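Local coordinates for inositol monophosphatase (Zymomonas mobilis, PDB 4N81), which probably acts as a magnesium-dependent phosphatase of the inositol monophosphatase superfamily, at residues L200-G205 with R226-R231. Numbering follows the deposited sequence.
Sequences LVVEQG and RDWQNR
The indole of Trp228 meets Val202, Glu203 and Gln204 obliquely. Its six-membered ring carries most of the contact: CZ2 lies 3.4 Å from Glu203 O and 3.8 Å from CG1 of Val202, a methyl brought against the indole by a chi1 of 172°, which sets it anti to the backbone N. At the far end of the ring, CH2 sits 3.8 Å from Gln204 CB and CZ3 3.7 Å from Gln204 NE2. The extended glutamine chain crosses the indole at about a right angle, its amide plane tilted 34° from the ring. Both ends of that buried amide are held, OE1 by Glu164 N and NE2 by Glu240, while Trp228 NE1 donates to Val241 O and so fixes the turn of the indole. Were an alanine to stand at Trp228, the space beside Val202 and Gln204 is likely to be left unfilled and Val241 O to lose its NE1 donor. Trp228 is the second residue of a type I beta turn, Asp227 to Asn230, braced by Asp227 OD2, which accepts Gln229 N (an Asx turn) and Arg231 N from opposite faces of the carboxylate. Glu203, bonded to Thr158 and Tyr190, has its side chain about 7 Å from those of Asp89 and Asp210, predicted magnesium ligands. Strand 241-244 runs between strands 200-203 and 224-226, and the indole spans from the loop after edge strand 224-226 to the end of strand 200-203, with Met257 of helix 250-257 touching both Val202 and Trp228.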
loop_
_atom_site.group_PDB
_atom_site.type_symbol
_atom_site.label_atom_id
_atom_site.label_comp_id
_atom_site.label_asym_id
_atom_site.label_seq_id
_atom_site.Cartn_x
_atom_site.Cartn_y
_atom_site.Cartn_z
ATOM N N LEU A 200 8.723 3.085 13.088
ATOM C CA LEU A 200 9.867 3.784 12.471
ATOM C C LEU A 200 9.617 3.917 10.977
ATOM O O LEU A 200 9.074 3.003 10.355
ATOM C CB LEU A 200 11.153 2.918 12.655
ATOM C CG LEU A 200 11.650 2.860 14.110
ATOM C CD1 LEU A 200 12.722 1.728 14.289
ATOM C CD2 LEU A 200 12.271 4.181 14.554
ATOM N N VAL A 201 10.020 5.050 10.402
ATOM C CA VAL A 201 10.132 5.134 8.966
ATOM C C VAL A 201 11.539 5.684 8.699
ATOM O O VAL A 201 11.944 6.648 9.327
ATOM C CB VAL A 201 9.114 6.146 8.409
ATOM C CG1 VAL A 201 9.231 6.192 6.849
ATOM C CG2 VAL A 201 7.680 5.777 8.810
ATOM N N VAL A 202 12.254 5.086 7.756
ATOM C CA VAL A 202 13.601 5.551 7.411
ATOM C C VAL A 202 13.658 5.647 5.899
ATOM O O VAL A 202 13.407 4.648 5.209
ATOM C CB VAL A 202 14.693 4.547 7.903
ATOM C CG1 VAL A 202 16.103 4.948 7.358
ATOM C CG2 VAL A 202 14.682 4.505 9.443
ATOM N N GLU A 203 13.998 6.840 5.383
ATOM C CA GLU A 203 14.083 7.042 3.956
ATOM C C GLU A 203 15.269 7.907 3.605
ATOM O O GLU A 203 15.802 8.662 4.448
ATOM C CB GLU A 203 12.792 7.678 3.402
ATOM C CG GLU A 203 11.594 6.651 3.536
ATOM C CD GLU A 203 10.299 7.105 2.866
ATOM O OE1 GLU A 203 9.974 8.305 2.929
ATOM O OE2 GLU A 203 9.609 6.244 2.297
ATOM N N GLN A 204 15.600 7.868 2.320
ATOM C CA GLN A 204 16.721 8.680 1.811
ATOM C C GLN A 204 16.352 9.190 0.434
ATOM O O GLN A 204 15.608 8.511 -0.305
ATOM C CB GLN A 204 17.984 7.795 1.722
ATOM C CG GLN A 204 19.241 8.518 1.184
ATOM C CD GLN A 204 20.462 7.612 1.185
ATOM O OE1 GLN A 204 20.402 6.513 0.684
ATOM N NE2 GLN A 204 21.564 8.059 1.811
ATOM N N GLY A 205 16.880 10.361 0.061
ATOM C CA GLY A 205 16.645 10.890 -1.276
ATOM C C GLY A 205 15.390 11.724 -1.416
ATOM O O GLY A 205 15.046 12.121 -2.522
ATOM N N ARG A 226 13.647 13.543 12.295
ATOM C CA ARG A 226 14.915 14.229 12.185
ATOM C C ARG A 226 15.684 13.714 10.963
ATOM O O ARG A 226 15.244 12.784 10.299
ATOM C CB ARG A 226 15.788 13.887 13.415
ATOM C CG ARG A 226 15.160 14.216 14.797
ATOM C CD ARG A 226 15.296 15.704 15.048
ATOM N NE ARG A 226 14.445 16.145 16.137
ATOM C CZ ARG A 226 14.758 16.049 17.424
ATOM N NH1 ARG A 226 15.933 15.526 17.808
ATOM N NH2 ARG A 226 13.884 16.494 18.331
ATOM N N ASP A 227 16.863 14.287 10.704
ATOM C CA ASP A 227 17.768 13.623 9.757
ATOM C C ASP A 227 18.568 12.509 10.434
ATOM O O ASP A 227 18.308 12.186 11.596
ATOM C CB ASP A 227 18.655 14.591 8.959
ATOM C CG ASP A 227 19.723 15.282 9.807
ATOM O OD1 ASP A 227 20.231 16.328 9.324
ATOM O OD2 ASP A 227 20.070 14.793 10.910
ATOM N N TRP A 228 19.486 11.886 9.688
ATOM C CA TRP A 228 20.210 10.701 10.207
ATOM C C TRP A 228 21.336 11.095 11.203
ATOM O O TRP A 228 21.976 10.226 11.779
ATOM C CB TRP A 228 20.803 9.855 9.050
ATOM C CG TRP A 228 19.744 9.206 8.190
ATOM C CD1 TRP A 228 18.346 9.267 8.343
ATOM C CD2 TRP A 228 19.985 8.365 7.072
ATOM N NE1 TRP A 228 17.739 8.490 7.354
ATOM C CE2 TRP A 228 18.733 7.944 6.567
ATOM C CE3 TRP A 228 21.158 7.931 6.435
ATOM C CZ2 TRP A 228 18.622 7.092 5.446
ATOM C CZ3 TRP A 228 21.053 7.078 5.317
ATOM C CH2 TRP A 228 19.783 6.662 4.844
ATOM N N GLN A 229 21.600 12.389 11.354
ATOM C CA GLN A 229 22.451 12.910 12.433
ATOM C C GLN A 229 21.651 13.396 13.651
ATOM O O GLN A 229 22.198 14.088 14.525
ATOM C CB GLN A 229 23.345 14.052 11.910
ATOM C CG GLN A 229 24.523 13.557 10.990
ATOM C CD GLN A 229 24.020 13.133 9.628
ATOM O OE1 GLN A 229 23.350 13.921 8.940
ATOM N NE2 GLN A 229 24.332 11.899 9.219
ATOM N N ASN A 230 20.363 13.066 13.675
ATOM C CA ASN A 230 19.419 13.506 14.728
ATOM C C ASN A 230 19.275 15.039 14.772
ATOM O O ASN A 230 18.956 15.606 15.821
ATOM C CB ASN A 230 19.842 13.021 16.132
ATOM C CG ASN A 230 18.711 13.180 17.163
ATOM O OD1 ASN A 230 17.542 13.001 16.830
ATOM N ND2 ASN A 230 19.059 13.568 18.391
ATOM N N ARG A 231 19.495 15.698 13.637
ATOM C CA ARG A 231 19.308 17.145 13.557
ATOM C C ARG A 231 17.935 17.508 12.970
ATOM O O ARG A 231 17.327 16.697 12.279
ATOM C CB ARG A 231 20.429 17.772 12.685
ATOM C CG ARG A 231 21.841 17.673 13.330
ATOM C CD ARG A 231 22.956 18.169 12.353
ATOM N NE ARG A 231 24.241 18.088 13.069
ATOM C CZ ARG A 231 24.752 19.012 13.867
ATOM N NH1 ARG A 231 24.168 20.215 14.034
ATOM N NH2 ARG A 231 25.900 18.730 14.495
#